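Local coordinates for protein diguanylate cyclase DosC (Escherichia coli, PDB 4ZVA) that senses oxygen through a haem-bearing globin domain and makes cyclic di-GMP as a diguanylate cyclase, at residues 104-118 with 131-143. Sequence-based numbering, arbitrary orientation.
Sequences EMGFRVLKKILYPVI and VYHFSINSIDIAM. With HEM (protoporphyrin IX containing Fe), chain C.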
loop_
_atom_site.group_PDB
_atom_site.type_symbol
_atom_site.label_atom_id
_atom_site.label_comp_id
_atom_site.label_asym_id
_atom_site.label_seq_id
_atom_site.Cartn_x
_atom_site.Cartn_y
_atom_site.Cartn_z
ATOM N N GLU A 104 -8.472 2.901 -5.033
ATOM C CA GLU A 104 -7.312 2.121 -4.614
ATOM C C GLU A 104 -6.168 2.260 -5.613
ATOM O O GLU A 104 -5.005 2.376 -5.228
ATOM C CB GLU A 104 -7.684 0.646 -4.447
ATOM C CG GLU A 104 -6.520 -0.230 -4.010
ATOM C CD GLU A 104 -6.820 -1.710 -4.139
ATOM O OE1 GLU A 104 -7.683 -2.215 -3.391
ATOM O OE2 GLU A 104 -6.188 -2.367 -4.994
ATOM N N MET A 105 -6.513 2.250 -6.897
ATOM C CA MET A 105 -5.542 2.446 -7.966
ATOM C C MET A 105 -4.875 3.815 -7.855
ATOM O O MET A 105 -3.689 3.963 -8.151
ATOM C CB MET A 105 -6.215 2.290 -9.333
ATOM C CG MET A 105 -5.283 2.463 -10.526
ATOM S SD MET A 105 -5.171 4.165 -11.120
ATOM C CE MET A 105 -6.856 4.452 -11.648
ATOM N N GLY A 106 -5.644 4.813 -7.430
ATOM C CA GLY A 106 -5.112 6.148 -7.232
ATOM C C GLY A 106 -4.053 6.162 -6.149
ATOM O O GLY A 106 -2.998 6.778 -6.304
ATOM N N PHE A 107 -4.332 5.467 -5.052
ATOM C CA PHE A 107 -3.385 5.351 -3.952
ATOM C C PHE A 107 -2.102 4.649 -4.378
ATOM O O PHE A 107 -1.014 5.004 -3.922
ATOM C CB PHE A 107 -4.012 4.604 -2.776
ATOM C CG PHE A 107 -4.886 5.462 -1.909
ATOM C CD1 PHE A 107 -4.335 6.231 -0.899
ATOM C CD2 PHE A 107 -6.256 5.494 -2.098
ATOM C CE1 PHE A 107 -5.135 7.022 -0.095
ATOM C CE2 PHE A 107 -7.062 6.281 -1.297
ATOM C CZ PHE A 107 -6.500 7.046 -0.294
ATOM N N ARG A 108 -2.231 3.641 -5.235
ATOM C CA ARG A 108 -1.063 2.913 -5.711
ATOM C C ARG A 108 -0.193 3.822 -6.569
ATOM O O ARG A 108 1.032 3.805 -6.462
ATOM C CB ARG A 108 -1.468 1.668 -6.502
ATOM C CG ARG A 108 -0.289 0.759 -6.825
ATOM C CD ARG A 108 -0.710 -0.483 -7.595
ATOM N NE ARG A 108 -1.106 -0.177 -8.964
ATOM C CZ ARG A 108 -0.248 0.047 -9.953
ATOM N NH1 ARG A 108 1.057 0.003 -9.721
ATOM N NH2 ARG A 108 -0.693 0.316 -11.173
ATOM N N VAL A 109 -0.839 4.612 -7.422
ATOM C CA VAL A 109 -0.134 5.574 -8.260
ATOM C C VAL A 109 0.629 6.577 -7.402
ATOM O O VAL A 109 1.799 6.862 -7.662
ATOM C CB VAL A 109 -1.104 6.335 -9.190
ATOM C CG1 VAL A 109 -0.389 7.479 -9.883
ATOM C CG2 VAL A 109 -1.713 5.385 -10.208
ATOM N N LEU A 110 -0.037 7.088 -6.370
ATOM C CA LEU A 110 0.566 8.055 -5.458
ATOM C C LEU A 110 1.799 7.475 -4.773
ATOM O O LEU A 110 2.857 8.100 -4.753
ATOM C CB LEU A 110 -0.449 8.509 -4.407
ATOM C CG LEU A 110 0.077 9.489 -3.355
ATOM C CD1 LEU A 110 0.581 10.770 -4.017
ATOM C CD2 LEU A 110 -0.989 9.794 -2.310
ATOM N N LYS A 111 1.658 6.278 -4.211
ATOM C CA LYS A 111 2.775 5.609 -3.555
ATOM C C LYS A 111 3.910 5.323 -4.535
ATOM O O LYS A 111 5.085 5.396 -4.174
ATOM C CB LYS A 111 2.307 4.308 -2.893
ATOM C CG LYS A 111 1.465 4.525 -1.647
ATOM C CD LYS A 111 0.956 3.215 -1.058
ATOM C CE LYS A 111 -0.126 2.598 -1.932
ATOM N NZ LYS A 111 -0.742 1.401 -1.293
ATOM N N LYS A 112 3.553 5.021 -5.778
ATOM C CA LYS A 112 4.541 4.712 -6.804
ATOM C C LYS A 112 5.414 5.923 -7.139
ATOM O O LYS A 112 6.635 5.809 -7.217
ATOM C CB LYS A 112 3.855 4.200 -8.071
ATOM C CG LYS A 112 4.820 3.934 -9.218
ATOM C CD LYS A 112 4.099 3.462 -10.470
ATOM C CE LYS A 112 5.063 3.341 -11.639
ATOM N NZ LYS A 112 4.393 2.842 -12.872
ATOM N N ILE A 113 4.786 7.076 -7.348
ATOM C CA ILE A 113 5.520 8.271 -7.758
ATOM C C ILE A 113 6.199 8.974 -6.585
ATOM O O ILE A 113 7.064 9.831 -6.782
ATOM C CB ILE A 113 4.601 9.277 -8.476
ATOM C CG1 ILE A 113 3.478 9.743 -7.547
ATOM C CG2 ILE A 113 4.040 8.661 -9.744
ATOM C CD1 ILE A 113 2.606 10.832 -8.152
ATOM N N LEU A 114 5.804 8.614 -5.368
ATOM C CA LEU A 114 6.402 9.195 -4.171
ATOM C C LEU A 114 7.830 8.696 -3.970
ATOM O O LEU A 114 8.693 9.440 -3.506
ATOM C CB LEU A 114 5.562 8.872 -2.930
ATOM C CG LEU A 114 6.145 9.356 -1.596
ATOM C CD1 LEU A 114 6.306 10.875 -1.589
ATOM C CD2 LEU A 114 5.302 8.894 -0.416
ATOM N N TYR A 115 8.076 7.435 -4.315
ATOM C CA TYR A 115 9.387 6.833 -4.075
ATOM C C TYR A 115 10.541 7.549 -4.797
ATOM O O TYR A 115 11.543 7.864 -4.156
ATOM C CB TYR A 115 9.380 5.347 -4.459
ATOM C CG TYR A 115 10.732 4.683 -4.315
ATOM C CD1 TYR A 115 11.191 4.262 -3.075
ATOM C CD2 TYR A 115 11.548 4.474 -5.420
ATOM C CE1 TYR A 115 12.426 3.657 -2.936
ATOM C CE2 TYR A 115 12.786 3.868 -5.292
ATOM C CZ TYR A 115 13.216 3.460 -4.048
ATOM O OH TYR A 115 14.446 2.853 -3.912
ATOM N N PRO A 116 10.418 7.810 -6.117
ATOM C CA PRO A 116 11.547 8.483 -6.775
ATOM C C PRO A 116 11.844 9.865 -6.191
ATOM O O PRO A 116 12.989 10.316 -6.224
ATOM C CB PRO A 116 11.087 8.600 -8.231
ATOM C CG PRO A 116 10.070 7.535 -8.396
ATOM C CD PRO A 116 9.359 7.476 -7.086
ATOM N N VAL A 117 10.817 10.525 -5.667
ATOM C CA VAL A 117 10.981 11.820 -5.015
ATOM C C VAL A 117 11.821 11.682 -3.746
ATOM O O VAL A 117 12.721 12.483 -3.491
ATOM C CB VAL A 117 9.613 12.446 -4.673
ATOM C CG1 VAL A 117 9.776 13.604 -3.702
ATOM C CG2 VAL A 117 8.921 12.908 -5.941
ATOM N N ILE A 118 11.530 10.652 -2.957
ATOM C CA ILE A 118 12.286 10.387 -1.738
ATOM C C ILE A 118 13.687 9.881 -2.075
ATOM O O ILE A 118 14.669 10.255 -1.431
ATOM C CB ILE A 118 11.557 9.361 -0.839
ATOM C CG1 ILE A 118 10.219 9.939 -0.369
ATOM C CG2 ILE A 118 12.415 8.979 0.358
ATOM C CD1 ILE A 118 9.427 9.014 0.535
ATOM N N VAL A 131 11.867 7.254 6.075
ATOM C CA VAL A 131 10.917 8.244 5.587
ATOM C C VAL A 131 9.911 7.588 4.649
ATOM O O VAL A 131 8.711 7.847 4.723
ATOM C CB VAL A 131 11.627 9.410 4.865
ATOM C CG1 VAL A 131 10.628 10.256 4.100
ATOM C CG2 VAL A 131 12.390 10.259 5.867
ATOM N N TYR A 132 10.413 6.733 3.766
ATOM C CA TYR A 132 9.567 6.015 2.826
ATOM C C TYR A 132 8.616 5.072 3.566
ATOM O O TYR A 132 7.445 4.959 3.211
ATOM C CB TYR A 132 10.433 5.246 1.828
ATOM C CG TYR A 132 9.675 4.405 0.831
ATOM C CD1 TYR A 132 8.820 4.985 -0.094
ATOM C CD2 TYR A 132 9.838 3.026 0.798
ATOM C CE1 TYR A 132 8.133 4.214 -1.017
ATOM C CE2 TYR A 132 9.160 2.248 -0.117
ATOM C CZ TYR A 132 8.310 2.844 -1.021
ATOM O OH TYR A 132 7.636 2.062 -1.931
ATOM N N HIS A 133 9.124 4.412 4.603
ATOM C CA HIS A 133 8.305 3.513 5.418
ATOM C C HIS A 133 7.162 4.248 6.112
ATOM O O HIS A 133 6.004 3.845 6.006
ATOM C CB HIS A 133 9.167 2.805 6.462
ATOM C CG HIS A 133 8.377 2.054 7.491
ATOM N ND1 HIS A 133 8.367 2.407 8.822
ATOM C CD2 HIS A 133 7.561 0.979 7.377
ATOM C CE1 HIS A 133 7.584 1.574 9.489
ATOM N NE2 HIS A 133 7.084 0.700 8.636
ATOM N N PHE A 134 7.494 5.323 6.820
ATOM C CA PHE A 134 6.485 6.143 7.484
ATOM C C PHE A 134 5.442 6.637 6.491
ATOM O O PHE A 134 4.244 6.627 6.778
ATOM C CB PHE A 134 7.133 7.335 8.197
ATOM C CG PHE A 134 6.143 8.273 8.826
ATOM C CD1 PHE A 134 5.570 7.973 10.051
ATOM C CD2 PHE A 134 5.784 9.454 8.197
ATOM C CE1 PHE A 134 4.657 8.829 10.636
ATOM C CE2 PHE A 134 4.871 10.316 8.776
ATOM C CZ PHE A 134 4.307 10.003 9.998
ATOM N N SER A 135 5.907 7.054 5.317
ATOM C CA SER A 135 5.029 7.570 4.275
ATOM C C SER A 135 4.091 6.489 3.744
ATOM O O SER A 135 2.900 6.730 3.573
ATOM C CB SER A 135 5.849 8.157 3.126
ATOM O OG SER A 135 6.632 9.258 3.567
ATOM N N ILE A 136 4.633 5.306 3.470
ATOM C CA ILE A 136 3.817 4.202 2.971
ATOM C C ILE A 136 2.752 3.813 3.995
ATOM O O ILE A 136 1.574 3.690 3.661
ATOM C CB ILE A 136 4.668 2.964 2.625
ATOM C CG1 ILE A 136 5.535 3.238 1.395
ATOM C CG2 ILE A 136 3.778 1.760 2.359
ATOM C CD1 ILE A 136 4.738 3.588 0.149
ATOM N N ASN A 137 3.169 3.634 5.243
ATOM C CA ASN A 137 2.243 3.259 6.305
ATOM C C ASN A 137 1.188 4.336 6.550
ATOM O O ASN A 137 0.032 4.025 6.830
ATOM C CB ASN A 137 3.010 2.961 7.594
ATOM C CG ASN A 137 3.631 1.577 7.594
ATOM O OD1 ASN A 137 3.717 0.923 6.555
ATOM N ND2 ASN A 137 4.083 1.132 8.758
ATOM N N SER A 138 1.588 5.599 6.437
ATOM C CA SER A 138 0.660 6.715 6.596
ATOM C C SER A 138 -0.376 6.756 5.480
ATOM O O SER A 138 -1.560 6.971 5.729
ATOM C CB SER A 138 1.419 8.047 6.641
ATOM O OG SER A 138 2.220 8.129 7.807
ATOM N N ILE A 139 0.072 6.565 4.246
ATOM C CA ILE A 139 -0.832 6.595 3.107
ATOM C C ILE A 139 -1.793 5.407 3.167
ATOM O O ILE A 139 -2.989 5.549 2.898
ATOM C CB ILE A 139 -0.059 6.592 1.775
ATOM C CG1 ILE A 139 0.713 7.906 1.616
ATOM C CG2 ILE A 139 -1.004 6.410 0.594
ATOM C CD1 ILE A 139 1.520 7.994 0.349
ATOM N N ASP A 140 -1.268 4.243 3.542
ATOM C CA ASP A 140 -2.083 3.034 3.643
ATOM C C ASP A 140 -3.138 3.107 4.747
ATOM O O ASP A 140 -4.276 2.685 4.544
ATOM C CB ASP A 140 -1.194 1.811 3.873
ATOM C CG ASP A 140 -0.610 1.263 2.585
ATOM O OD1 ASP A 140 -1.084 1.659 1.500
ATOM O OD2 ASP A 140 0.315 0.424 2.659
ATOM N N ILE A 141 -2.762 3.632 5.912
ATOM C CA ILE A 141 -3.712 3.762 7.014
ATOM C C ILE A 141 -4.820 4.747 6.633
ATOM O O ILE A 141 -5.982 4.552 6.990
ATOM C CB ILE A 141 -3.020 4.195 8.344
ATOM C CG1 ILE A 141 -3.986 4.072 9.522
ATOM C CG2 ILE A 141 -2.478 5.608 8.279
ATOM C CD1 ILE A 141 -4.254 2.657 9.929
ATOM N N ALA A 142 -4.457 5.795 5.899
ATOM C CA ALA A 142 -5.427 6.778 5.438
ATOM C C ALA A 142 -6.369 6.170 4.405
ATOM O O ALA A 142 -7.569 6.450 4.410
ATOM C CB ALA A 142 -4.717 7.994 4.859
ATOM N N MET A 143 -5.827 5.334 3.523
ATOM C CA MET A 143 -6.638 4.681 2.499
ATOM C C MET A 143 -7.689 3.770 3.120
ATOM O O MET A 143 -8.833 3.729 2.666
ATOM C CB MET A 143 -5.773 3.868 1.537
ATOM C CG MET A 143 -6.601 3.044 0.558
ATOM S SD MET A 143 -5.666 2.298 -0.785
ATOM C CE MET A 143 -4.729 1.061 0.103
HETATM C CHA HEM C . -12.308 14.654 -4.790
HETATM C CHB HEM C . -11.647 11.643 -8.533
HETATM C CHC HEM C . -8.510 9.125 -5.847
HETATM C CHD HEM C . -8.383 12.714 -2.599
HETATM C C1A HEM C . -12.388 14.096 -6.048
HETATM C C2A HEM C . -13.146 14.595 -7.182
HETATM C C3A HEM C . -12.954 13.760 -8.205
HETATM C C4A HEM C . -12.079 12.699 -7.766
HETATM C CMA HEM C . -13.561 13.889 -9.618
HETATM C CAA HEM C . -14.016 15.870 -7.230
HETATM C CBA HEM C . -13.159 17.092 -6.916
HETATM C CGA HEM C . -13.913 18.348 -7.253
HETATM O O1A HEM C . -14.768 18.306 -8.176
HETATM O O2A HEM C . -13.648 19.390 -6.602
HETATM C C1B HEM C . -10.719 10.707 -8.145
HETATM C C2B HEM C . -10.166 9.661 -8.980
HETATM C C3B HEM C . -9.295 8.958 -8.231
HETATM C C4B HEM C . -9.277 9.549 -6.909
HETATM C CMB HEM C . -10.568 9.457 -10.460
HETATM C CAB HEM C . -8.411 7.736 -8.595
HETATM C CBB HEM C . -8.329 7.191 -9.811
HETATM C C1C HEM C . -8.131 9.907 -4.781
HETATM C C2C HEM C . -7.023 9.653 -3.882
HETATM C C3C HEM C . -6.989 10.649 -2.976
HETATM C C4C HEM C . -8.074 11.559 -3.287
HETATM C CMC HEM C . -6.092 8.424 -4.013
HETATM C CAC HEM C . -6.018 10.889 -1.791
HETATM C CBC HEM C . -4.955 10.125 -1.516
HETATM C C1D HEM C . -9.425 13.576 -2.869
HETATM C C2D HEM C . -9.744 14.760 -2.101
HETATM C C3D HEM C . -10.974 15.373 -2.789
HETATM C C4D HEM C . -11.272 14.490 -3.896
HETATM C CMD HEM C . -8.985 15.285 -0.863
HETATM C CAD HEM C . -11.754 16.648 -2.397
HETATM C CBD HEM C . -12.332 16.485 -0.994
HETATM C CGD HEM C . -13.407 17.513 -0.751
HETATM O O1D HEM C . -13.809 17.689 0.428
HETATM O O2D HEM C . -13.862 18.156 -1.732
HETATM N NA HEM C . -11.753 12.933 -6.443
HETATM N NB HEM C . -10.156 10.613 -6.888
HETATM N NC HEM C . -8.749 11.076 -4.388
HETATM N ND HEM C . -10.345 13.452 -3.907
HETATM FE FE HEM C . -10.416 11.879 -5.273
HETATM O O HOH W 1 6.434 2.974 -4.005
#
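Lys111 and Asp140 make the one direct hydrogen bond between helices 104-118 and 131-143, a salt bridge in which Lys111 NZ donates to Asp140 OD1 over 2.8 Å on the syn lone pair. Lys111 CG touches Ile136 CD1, the two side chains crossing at about a right angle, and Ile139 CG2, which it passes alongside; the bend beyond CG (chi3 -71°) then turns NZ to the carboxylate. Both charges have a second mate: Lys111 NZ also pairs with Asp140 OD2 of the second subunit, and Asp140 OD2 with that subunit's Lys111, giving a reciprocal cluster of alternating charge that probably keeps both ionised though buried.

A water provides the other polar link, donating to Lys111 O and accepting at 2.6 Å from Tyr132 OH. The Tyr132 ring takes the edge of Tyr115 on its face in a T-shaped pair, planes at 71°, with Tyr115 CD1 over the ring centre. Ser135 turns its hydroxyl back to its own helix, where OG gives Val131 O a 2.8 Å bond from the opposite face to Ser135 N; its CB meets Leu114 CD2.

Toward the haem, Phe107 is sandwiched: Met143 CB sits 3.6 Å from the ring centroid in a CH-pi contact, and the porphyrin methyl CMC lies over the other face. Met143 SD approaches obliquely, 3.4 Å from Phe107 CG, while Ile139 CG2 touches the ring edge. With an alanine at Phe107, a gap would probably open between Met143 and the haem methyl, and the thioether would lose its aromatic partner.

With Lys111 and Ile139 as reciprocal knobs in holes, the helices pack antiparallel at 162°, their axes 10.7 Å apart, consistent with the G-H helix pair of the globin fold, with 104-118 lining the haem pocket, 131-143 packed behind it, and both contributing to the dimer interface.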